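Local atomic coordinates of beta-1,4-exocellulase (Thermobifida fusca, PDB entry 4AVO), a protein that probably hydrolyses the beta-1,4-glucosidic bonds of cellulose as a family 6 cellobiohydrolase, here as its isolated catalytic domain with its predicted proton donor replaced. Residues D4-G9 with R128-I133; G335-V340 with Y349-P354; H220-N225 with S280-L285. The protein carries 1 engineered substitution. All coordinates share one frame; numbering follows the deposited sequence.

In the fold
All three contacts belong to the distorted beta/alpha barrel of glycoside hydrolase family 6. Contacts 1 and 3, with centres 10 Å apart, share one calcium ion and its four waters: Asp4 of 4-9 and Asp281 of 280-285 both bind it, and Asp4 O lies 2.9 Å from His220 NE2. Phe7 joins all three contacts, its CE1 lying 3.6 Å from Leu285 CD2 and its CE2 3.6 Å from Val350 CG1. Contacts 2 and 3 meet where Val352 CG2 approaches Ile223 CD1 to 3.4 Å. Contact 2 alone reaches sugar directly, through Lys353; in contact 3 the Ser224 side chain stays about 9 Å from a bound glucose.

Contact 1 (D4-G9 with R128-I133); sequences DNPFEG and RIVAII. With CA (calcium ion), chain C.
Arg128 clasps the turn of 4-9 from strand 127-133 of the family 6 barrel sheet, where Asn5 to Glu8 form a type I beta turn closed by Glu8 N to Asn5 O. A single nitrogen, Arg128 NH1, donates to two carbonyls, Pro6 O at 2.9 Å and Glu8 O at 2.9 Å, with N-H...O angles of 158° and 157°. Both acceptors lie at the guanidinium edge near its plane, but NH1 stands well above the carbonyl plane of Pro6 and is only tilted from that of Glu8. The extended run from CG to NE carries the group over to the turn. The apolar half of the contact is Val130, whose CG2 reaches Pro6 CG at 3.7 Å and Phe7 CZ at 3.8 Å; both side chains cross the valine at about a right angle.

Farther out, Thr76 OG1 also hydrogen-bonds Pro6 O, and Tyr181 and Tyr183 of strand 180-185 pack on Pro6. At the start of 4-9, Asp4 binds the calcium ion twice: with CG anti to the backbone N (chi1 -165°), carboxylate and main chain form a chelate, OD1 and O each 2.4 Å from the metal.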
loop_
_atom_site.group_PDB
_atom_site.type_symbol
_atom_site.label_atom_id
_atom_site.label_comp_id
_atom_site.label_asym_id
_atom_site.label_seq_id
_atom_site.Cartn_x
_atom_site.Cartn_y
_atom_site.Cartn_z
ATOM N N ASP A 4 -22.120 2.558 0.697
ATOM C CA ASP A 4 -21.477 2.052 -0.509
ATOM C C ASP A 4 -19.988 2.415 -0.515
ATOM O O ASP A 4 -19.129 1.564 -0.759
ATOM C CB ASP A 4 -22.177 2.626 -1.751
ATOM C CG ASP A 4 -21.826 1.883 -3.041
ATOM O OD1 ASP A 4 -21.064 0.890 -3.015
ATOM O OD2 ASP A 4 -22.329 2.304 -4.101
ATOM N N ASN A 5 -19.702 3.679 -0.232
ATOM C CA ASN A 5 -18.344 4.207 -0.254
ATOM C C ASN A 5 -18.128 5.001 1.029
ATOM O O ASN A 5 -18.691 6.085 1.183
ATOM C CB ASN A 5 -18.166 5.096 -1.491
ATOM C CG ASN A 5 -16.757 5.678 -1.626
ATOM O OD1 ASN A 5 -16.443 6.320 -2.630
ATOM N ND2 ASN A 5 -15.915 5.458 -0.636
ATOM N N PRO A 6 -17.319 4.469 1.962
ATOM C CA PRO A 6 -17.125 5.155 3.251
ATOM C C PRO A 6 -16.424 6.518 3.173
ATOM O O PRO A 6 -16.516 7.308 4.106
ATOM C CB PRO A 6 -16.303 4.153 4.072
ATOM C CG PRO A 6 -15.616 3.293 3.044
ATOM C CD PRO A 6 -16.578 3.195 1.892
ATOM N N PHE A 7 -15.750 6.801 2.065
ATOM C CA PHE A 7 -15.100 8.098 1.886
ATOM C C PHE A 7 -16.095 9.165 1.440
ATOM O O PHE A 7 -15.852 10.360 1.606
ATOM C CB PHE A 7 -13.933 7.974 0.904
ATOM C CG PHE A 7 -12.836 7.076 1.406
ATOM C CD1 PHE A 7 -12.872 5.709 1.161
ATOM C CD2 PHE A 7 -11.787 7.597 2.160
ATOM C CE1 PHE A 7 -11.870 4.871 1.642
ATOM C CE2 PHE A 7 -10.787 6.766 2.650
ATOM C CZ PHE A 7 -10.825 5.402 2.389
ATOM N N GLU A 8 -17.226 8.715 0.906
ATOM C CA GLU A 8 -18.244 9.595 0.342
ATOM C C GLU A 8 -18.984 10.372 1.429
ATOM O O GLU A 8 -19.517 9.785 2.375
ATOM C CB GLU A 8 -19.204 8.766 -0.517
ATOM C CG GLU A 8 -20.316 9.533 -1.203
ATOM C CD GLU A 8 -21.022 8.696 -2.263
ATOM O OE1 GLU A 8 -21.026 7.449 -2.153
ATOM O OE2 GLU A 8 -21.561 9.287 -3.218
ATOM N N GLY A 9 -18.993 11.699 1.291
ATOM C CA GLY A 9 -19.685 12.590 2.225
ATOM C C GLY A 9 -19.049 12.704 3.602
ATOM O O GLY A 9 -19.684 13.180 4.552
ATOM N N ARG A 128 -16.614 6.208 10.606
ATOM C CA ARG A 128 -16.362 5.096 9.697
ATOM C C ARG A 128 -14.895 4.704 9.775
ATOM O O ARG A 128 -14.012 5.542 9.614
ATOM C CB ARG A 128 -16.712 5.485 8.268
ATOM C CG ARG A 128 -18.163 5.889 8.109
ATOM C CD ARG A 128 -18.322 6.709 6.884
ATOM N NE ARG A 128 -19.674 7.247 6.760
ATOM C CZ ARG A 128 -20.098 7.884 5.677
ATOM N NH1 ARG A 128 -19.274 8.050 4.656
ATOM N NH2 ARG A 128 -21.342 8.345 5.611
ATOM N N ILE A 129 -14.650 3.425 10.028
ATOM C CA ILE A 129 -13.293 2.928 10.149
ATOM C C ILE A 129 -12.984 2.105 8.908
ATOM O O ILE A 129 -13.603 1.077 8.667
ATOM C CB ILE A 129 -13.115 2.073 11.418
ATOM C CG1 ILE A 129 -13.431 2.901 12.667
ATOM C CG2 ILE A 129 -11.687 1.509 11.499
ATOM C CD1 ILE A 129 -13.701 2.057 13.908
ATOM N N VAL A 130 -12.047 2.585 8.106
ATOM C CA VAL A 130 -11.615 1.829 6.944
ATOM C C VAL A 130 -10.422 0.996 7.387
ATOM O O VAL A 130 -9.393 1.539 7.758
ATOM C CB VAL A 130 -11.262 2.749 5.755
ATOM C CG1 VAL A 130 -10.471 1.991 4.692
ATOM C CG2 VAL A 130 -12.527 3.326 5.142
ATOM N N ALA A 131 -10.586 -0.324 7.382
ATOM C CA ALA A 131 -9.510 -1.226 7.780
ATOM C C ALA A 131 -8.814 -1.750 6.540
ATOM O O ALA A 131 -9.418 -2.454 5.728
ATOM C CB ALA A 131 -10.043 -2.379 8.633
ATOM N N ILE A 132 -7.549 -1.366 6.390
ATOM C CA ILE A 132 -6.718 -1.811 5.277
ATOM C C ILE A 132 -5.998 -3.087 5.698
ATOM O O ILE A 132 -5.177 -3.065 6.615
ATOM C CB ILE A 132 -5.696 -0.719 4.861
ATOM C CG1 ILE A 132 -6.408 0.608 4.518
ATOM C CG2 ILE A 132 -4.826 -1.202 3.701
ATOM C CD1 ILE A 132 -7.309 0.563 3.293
ATOM N N ILE A 133 -6.308 -4.195 5.029
ATOM C CA ILE A 133 -5.859 -5.510 5.505
ATOM C C ILE A 133 -4.555 -6.026 4.894
ATOM O O ILE A 133 -4.511 -6.416 3.724
ATOM C CB ILE A 133 -6.972 -6.588 5.346
ATOM C CG1 ILE A 133 -8.337 -6.044 5.806
ATOM C CG2 ILE A 133 -6.571 -7.889 6.075
ATOM C CD1 ILE A 133 -8.428 -5.661 7.285
HETATM CA CA CA C . -19.000 -0.163 -2.456
HETATM O O HOH W 1 -18.482 -2.342 -0.988
HETATM O O HOH W 2 -18.100 1.474 -4.046
HETATM O O HOH W 3 -16.692 -0.071 -1.870
HETATM O O HOH W 4 -20.787 -1.373 -1.263
#

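Contact 2 (G335-V340 with Y349-P354); sequences GERPTV and YVWVKP. With BGC (beta-D-glucopyranose), chain B; BGC (beta-D-glucopyranose), chain D.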
loop_
_atom_site.group_PDB
_atom_site.type_symbol
_atom_site.label_atom_id
_atom_site.label_comp_id
_atom_site.label_asym_id
_atom_site.label_seq_id
_atom_site.Cartn_x
_atom_site.Cartn_y
_atom_site.Cartn_z
ATOM N N GLY A 335 1.669 12.316 -4.643
ATOM C CA GLY A 335 0.656 12.210 -5.680
ATOM C C GLY A 335 -0.583 13.014 -5.358
ATOM O O GLY A 335 -0.563 13.907 -4.500
ATOM N N GLU A 336 -1.667 12.684 -6.051
ATOM C CA GLU A 336 -2.972 13.293 -5.819
ATOM C C GLU A 336 -3.321 13.238 -4.342
ATOM O O GLU A 336 -3.122 12.211 -3.691
ATOM C CB GLU A 336 -4.031 12.533 -6.605
ATOM C CG GLU A 336 -4.029 12.827 -8.078
ATOM C CD GLU A 336 -5.128 13.775 -8.454
ATOM O OE1 GLU A 336 -5.010 14.986 -8.158
ATOM O OE2 GLU A 336 -6.131 13.298 -9.022
ATOM N N ARG A 337 -3.828 14.345 -3.808
ATOM C CA ARG A 337 -4.281 14.350 -2.425
ATOM C C ARG A 337 -5.550 13.509 -2.318
ATOM O O ARG A 337 -6.211 13.279 -3.332
ATOM C CB ARG A 337 -4.460 15.781 -1.903
ATOM C CG ARG A 337 -3.175 16.365 -1.305
ATOM C CD ARG A 337 -2.025 16.444 -2.319
ATOM N NE ARG A 337 -2.162 17.581 -3.224
ATOM C CZ ARG A 337 -1.478 17.746 -4.356
ATOM N NH1 ARG A 337 -0.601 16.834 -4.774
ATOM N NH2 ARG A 337 -1.687 18.828 -5.088
ATOM N N PRO A 338 -5.866 12.997 -1.109
ATOM C CA PRO A 338 -7.034 12.125 -0.968
ATOM C C PRO A 338 -8.291 12.732 -1.596
ATOM O O PRO A 338 -8.619 13.902 -1.348
ATOM C CB PRO A 338 -7.162 11.962 0.550
ATOM C CG PRO A 338 -5.731 12.005 1.018
ATOM C CD PRO A 338 -5.094 13.076 0.148
ATOM N N THR A 339 -8.965 11.925 -2.413
ATOM C CA THR A 339 -10.033 12.386 -3.301
ATOM C C THR A 339 -11.095 11.299 -3.395
ATOM O O THR A 339 -10.764 10.138 -3.632
ATOM C CB THR A 339 -9.476 12.642 -4.721
ATOM O OG1 THR A 339 -8.459 13.643 -4.659
ATOM C CG2 THR A 339 -10.571 13.108 -5.683
ATOM N N VAL A 340 -12.361 11.681 -3.222
ATOM C CA VAL A 340 -13.495 10.742 -3.339
ATOM C C VAL A 340 -13.846 10.412 -4.803
ATOM O O VAL A 340 -13.930 11.312 -5.654
ATOM C CB VAL A 340 -14.755 11.284 -2.623
ATOM C CG1 VAL A 340 -15.946 10.330 -2.783
ATOM C CG2 VAL A 340 -14.466 11.530 -1.140
ATOM N N TYR A 349 -8.797 8.003 -4.076
ATOM C CA TYR A 349 -7.350 8.066 -3.928
ATOM C C TYR A 349 -7.100 8.377 -2.466
ATOM O O TYR A 349 -7.772 9.232 -1.886
ATOM C CB TYR A 349 -6.720 9.149 -4.805
ATOM C CG TYR A 349 -6.892 8.941 -6.296
ATOM C CD1 TYR A 349 -6.985 7.658 -6.845
ATOM C CD2 TYR A 349 -6.971 10.037 -7.160
ATOM C CE1 TYR A 349 -7.145 7.472 -8.215
ATOM C CE2 TYR A 349 -7.123 9.860 -8.533
ATOM C CZ TYR A 349 -7.218 8.581 -9.048
ATOM O OH TYR A 349 -7.386 8.404 -10.403
ATOM N N VAL A 350 -6.140 7.677 -1.869
ATOM C CA VAL A 350 -5.852 7.820 -0.452
ATOM C C VAL A 350 -4.351 7.890 -0.222
ATOM O O VAL A 350 -3.569 7.468 -1.067
ATOM C CB VAL A 350 -6.419 6.636 0.376
ATOM C CG1 VAL A 350 -7.939 6.737 0.493
ATOM C CG2 VAL A 350 -6.020 5.304 -0.242
ATOM N N TRP A 351 -3.971 8.429 0.926
ATOM C CA TRP A 351 -2.595 8.386 1.407
ATOM C C TRP A 351 -2.531 7.364 2.528
ATOM O O TRP A 351 -2.936 7.636 3.662
ATOM C CB TRP A 351 -2.168 9.759 1.915
ATOM C CG TRP A 351 -1.846 10.735 0.818
ATOM C CD1 TRP A 351 -2.122 10.604 -0.514
ATOM C CD2 TRP A 351 -1.219 12.013 0.975
ATOM N NE1 TRP A 351 -1.682 11.716 -1.202
ATOM C CE2 TRP A 351 -1.129 12.596 -0.310
ATOM C CE3 TRP A 351 -0.721 12.719 2.078
ATOM C CZ2 TRP A 351 -0.550 13.853 -0.526
ATOM C CZ3 TRP A 351 -0.147 13.972 1.866
ATOM C CH2 TRP A 351 -0.071 14.527 0.567
ATOM N N VAL A 352 -2.065 6.169 2.196
ATOM C CA VAL A 352 -2.025 5.089 3.172
ATOM C C VAL A 352 -0.640 5.019 3.791
ATOM O O VAL A 352 -0.496 5.131 5.006
ATOM C CB VAL A 352 -2.456 3.754 2.554
ATOM C CG1 VAL A 352 -2.285 2.612 3.563
ATOM C CG2 VAL A 352 -3.911 3.865 2.137
ATOM N N LYS A 353 0.378 4.839 2.955
ATOM C CA LYS A 353 1.747 5.036 3.413
ATOM C C LYS A 353 1.913 6.525 3.738
ATOM O O LYS A 353 1.684 7.366 2.876
ATOM C CB LYS A 353 2.747 4.610 2.338
ATOM C CG LYS A 353 4.215 4.838 2.725
ATOM C CD LYS A 353 4.678 3.914 3.851
ATOM C CE LYS A 353 6.132 4.173 4.203
ATOM N NZ LYS A 353 6.653 3.219 5.223
ATOM N N PRO A 354 2.276 6.860 4.988
ATOM C CA PRO A 354 2.376 8.283 5.328
ATOM C C PRO A 354 3.665 8.889 4.774
ATOM O O PRO A 354 4.754 8.389 5.083
ATOM C CB PRO A 354 2.389 8.281 6.864
ATOM C CG PRO A 354 1.898 6.902 7.263
ATOM C CD PRO A 354 2.429 6.009 6.180
HETATM C C2 BGC B . 6.666 -0.288 8.387
HETATM C C3 BGC B . 5.775 0.111 9.563
HETATM C C4 BGC B . 5.185 1.501 9.358
HETATM C C5 BGC B . 4.557 1.597 7.964
HETATM C C6 BGC B . 4.043 3.001 7.645
HETATM C C1 BGC B . 5.961 -0.117 7.034
HETATM O O2 BGC B . 7.088 -1.621 8.576
HETATM O O3 BGC B . 6.500 0.070 10.773
HETATM O O4 BGC B . 4.230 1.738 10.364
HETATM O O5 BGC B . 5.501 1.233 6.969
HETATM O O6 BGC B . 5.134 3.892 7.497
HETATM C C2 BGC D . 6.870 -1.054 2.182
HETATM C C3 BGC D . 7.124 -0.310 3.513
HETATM C C4 BGC D . 6.202 -0.714 4.661
HETATM C C5 BGC D . 5.750 -2.159 4.408
HETATM C C6 BGC D . 4.360 -2.179 3.784
HETATM C C1 BGC D . 6.888 -2.594 2.259
HETATM O O2 BGC D . 7.943 -0.668 1.365
HETATM O O3 BGC D . 7.015 1.085 3.307
HETATM O O4 BGC D . 6.836 -0.500 5.937
HETATM O O5 BGC D . 6.646 -2.950 3.620
HETATM O O6 BGC D . 4.458 -1.936 2.400
#
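Pro338 and Thr339 meet Tyr349 and Trp351 at the open end of a beta hairpin, strands 339-343 and 346-350, on the margin of the family 6 barrel sheet. Backbone bonding is confined to one antiparallel hydrogen-bonded pair: Thr339 N donates to Tyr349 O at 3.0 Å, and Tyr349 N returns to Thr339 O at 2.9 Å. Pro338 CA adds a C-H...O contact to Tyr349 O.

Beyond this pair, side chains take over. The indole NH, Trp351 NE1, donates to Glu336 O at 2.9 Å; the bond is bent (142°), and NE1 stands above the carbonyl plane. Glu336 O also accepts from Thr288 OG1. Within 335-340, Arg337 NH1 donates to Gly335 O, while NH2 bonds Pro418 O; Thr339 OG1 donates to Arg337 O.

Packing centres on Trp351. Pro338 CD sits over its five-membered ring, 3.8 Å from the centroid and 5° off the normal, a CH-pi contact. Arg337, folded at chi2 and chi3, runs alongside the indole and brings CD 3.5 Å from Trp351 CZ2, with guanidinium and ring planes steeply inclined. At Tyr349, Glu336 OE2 approaches the ring edge near CE2, while Glu336 CB lies by Tyr349 CD2.

Past the tryptophan the chain enters the glycan pocket. Asp287 OD1 and OD2 accept from the backbone N of Val352 and of Lys353 in turn, which holds the chain leading to Lys353. Lys353 NZ, also hydrogen-bonded to Ser358 O, bridges two glucose units: it donates to O6 and O5 of the chain B glucose, and to O3 of the chain D glucose, the last bond 2.9 Å long.

Contact 3 (H220-N225 with S280-L285); sequences HGFISN and SDIGML. With CA (calcium ion), chain C.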
loop_
_atom_site.group_PDB
_atom_site.type_symbol
_atom_site.label_atom_id
_atom_site.label_comp_id
_atom_site.label_asym_id
_atom_site.label_seq_id
_atom_site.Cartn_x
_atom_site.Cartn_y
_atom_site.Cartn_z
ATOM N N HIS A 220 -15.176 -4.929 1.543
ATOM C CA HIS A 220 -15.741 -3.721 0.966
ATOM C C HIS A 220 -15.048 -3.321 -0.320
ATOM O O HIS A 220 -15.635 -2.663 -1.177
ATOM C CB HIS A 220 -15.698 -2.571 1.971
ATOM C CG HIS A 220 -16.882 -1.668 1.870
ATOM N ND1 HIS A 220 -18.089 -1.969 2.459
ATOM C CD2 HIS A 220 -17.058 -0.494 1.222
ATOM C CE1 HIS A 220 -18.959 -1.011 2.186
ATOM N NE2 HIS A 220 -18.356 -0.106 1.433
ATOM N N GLY A 221 -13.789 -3.712 -0.454
ATOM C CA GLY A 221 -13.061 -3.446 -1.672
ATOM C C GLY A 221 -11.614 -3.849 -1.560
ATOM O O GLY A 221 -11.255 -4.672 -0.715
ATOM N N PHE A 222 -10.799 -3.263 -2.433
ATOM C CA PHE A 222 -9.396 -3.607 -2.566
ATOM C C PHE A 222 -8.575 -2.337 -2.702
ATOM O O PHE A 222 -9.080 -1.309 -3.164
ATOM C CB PHE A 222 -9.198 -4.515 -3.790
ATOM C CG PHE A 222 -9.836 -5.859 -3.634
ATOM C CD1 PHE A 222 -11.215 -6.012 -3.786
ATOM C CD2 PHE A 222 -9.071 -6.967 -3.292
ATOM C CE1 PHE A 222 -11.816 -7.252 -3.609
ATOM C CE2 PHE A 222 -9.664 -8.215 -3.116
ATOM C CZ PHE A 222 -11.040 -8.354 -3.277
ATOM N N ILE A 223 -7.319 -2.401 -2.274
ATOM C CA ILE A 223 -6.413 -1.262 -2.420
ATOM C C ILE A 223 -5.133 -1.654 -3.141
ATOM O O ILE A 223 -4.533 -2.694 -2.848
ATOM C CB ILE A 223 -6.102 -0.573 -1.056
ATOM C CG1 ILE A 223 -5.148 0.614 -1.259
ATOM C CG2 ILE A 223 -5.545 -1.585 -0.037
ATOM C CD1 ILE A 223 -5.203 1.635 -0.155
ATOM N N SER A 224 -4.724 -0.815 -4.091
ATOM C CA SER A 224 -3.480 -1.038 -4.824
ATOM C C SER A 224 -2.471 0.058 -4.517
ATOM O O SER A 224 -2.837 1.135 -4.035
ATOM C CB SER A 224 -3.733 -1.102 -6.334
ATOM O OG SER A 224 -3.737 0.198 -6.914
ATOM N N ASN A 225 -1.198 -0.235 -4.792
ATOM C CA ASN A 225 -0.109 0.746 -4.718
ATOM C C ASN A 225 0.297 1.172 -3.297
ATOM O O ASN A 225 1.013 2.156 -3.125
ATOM C CB ASN A 225 -0.437 1.971 -5.597
ATOM C CG ASN A 225 0.799 2.618 -6.224
ATOM O OD1 ASN A 225 0.855 3.843 -6.386
ATOM N ND2 ASN A 225 1.773 1.810 -6.599
ATOM N N SER A 280 -20.629 -7.160 -6.355
ATOM C CA SER A 280 -20.610 -6.271 -7.516
ATOM C C SER A 280 -20.462 -4.793 -7.131
ATOM O O SER A 280 -20.177 -3.951 -7.989
ATOM C CB SER A 280 -21.870 -6.475 -8.359
ATOM O OG SER A 280 -23.001 -5.994 -7.664
ATOM N N ASP A 281 -20.664 -4.476 -5.854
ATOM C CA ASP A 281 -20.498 -3.097 -5.388
ATOM C C ASP A 281 -19.155 -2.813 -4.709
ATOM O O ASP A 281 -18.992 -1.772 -4.060
ATOM C CB ASP A 281 -21.678 -2.650 -4.503
ATOM C CG ASP A 281 -21.910 -3.562 -3.299
ATOM O OD1 ASP A 281 -21.055 -4.423 -2.985
ATOM O OD2 ASP A 281 -22.971 -3.411 -2.654
ATOM N N ILE A 282 -18.186 -3.715 -4.870
ATOM C CA ILE A 282 -16.835 -3.437 -4.372
ATOM C C ILE A 282 -16.266 -2.198 -5.074
ATOM O O ILE A 282 -16.630 -1.890 -6.211
ATOM C CB ILE A 282 -15.852 -4.650 -4.514
ATOM C CG1 ILE A 282 -15.694 -5.084 -5.978
ATOM C CG2 ILE A 282 -16.274 -5.816 -3.615
ATOM C CD1 ILE A 282 -14.438 -5.908 -6.234
ATOM N N GLY A 283 -15.395 -1.480 -4.375
ATOM C CA GLY A 283 -14.737 -0.303 -4.922
ATOM C C GLY A 283 -13.250 -0.426 -4.672
ATOM O O GLY A 283 -12.826 -1.139 -3.762
ATOM N N MET A 284 -12.453 0.256 -5.484
ATOM C CA MET A 284 -11.006 0.150 -5.376
ATOM C C MET A 284 -10.404 1.407 -4.758
ATOM O O MET A 284 -10.927 2.507 -4.927
ATOM C CB MET A 284 -10.379 -0.126 -6.755
ATOM C CG MET A 284 -11.087 -1.223 -7.570
ATOM S SD MET A 284 -11.089 -2.838 -6.754
ATOM C CE MET A 284 -9.506 -3.497 -7.302
ATOM N N LEU A 285 -9.304 1.232 -4.035
ATOM C CA LEU A 285 -8.499 2.360 -3.580
ATOM C C LEU A 285 -7.125 2.323 -4.223
ATOM O O LEU A 285 -6.580 1.250 -4.491
ATOM C CB LEU A 285 -8.341 2.346 -2.058
ATOM C CG LEU A 285 -9.587 2.250 -1.186
ATOM C CD1 LEU A 285 -9.165 2.134 0.266
ATOM C CD2 LEU A 285 -10.476 3.477 -1.408
HETATM CA CA CA C . -19.000 -0.163 -2.456
HETATM O O HOH W 1 -18.482 -2.342 -0.988
HETATM O O HOH W 3 -16.692 -0.071 -1.870
HETATM O O HOH W 2 -18.100 1.474 -4.046
HETATM O O HOH W 4 -20.787 -1.373 -1.263
#
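Ile282 CA gives a C-H...O contact to His220 O where the chain leads into strand 283-287, alongside strand 221-224. Just before it, Asp281 is joined to His220 only by way of the calcium ion and its waters: Asp281 O binds the calcium ion at 2.3 Å, and two waters of the metal shell, waters 1 and 3, donate to His220 O. Water 1 also lies over the centre of the His220 ring, whose NE2 is hydrogen-bonded to Asp4 O. In Ile282, CG1 placed between the backbone N and the carbonyl carbon (chi1 60°), with CD1 extended beyond it, turns this branch to Phe222, and Ile282 CD1 ends 3.9 Å from Phe222 CE1.

From Gly283 the pairing is parallel, with strand axes 4.6 Å apart at 24°. Gly283 N bonds His220 O only weakly, whereas its O accepts from Phe222 N at 3.2 Å. Gly221 CA comes within 3.1 Å of Gly283 O, in a C-H...O contact. Met284 folds back at chi2 and chi3 to set CE 3.7 Å from Phe222 CB; its sulfur makes an oblique Met-aromatic contact with the ring. Leu285 brings the tighter bonds: its N donates to Phe222 O at 2.7 Å and its O accepts from Ser224 N at 2.8 Å, while CB packs on Ile223 CG1.

The two strands are adjacent in the barrel sheet, with 180-185 pairing on the far side of 221-224 and 346-350 on the far side of 283-287. Helix 262-276 packs against Phe222 and Met284, whereas Ile223 and Leu285 face the residues Val350, Val352 and Phe7.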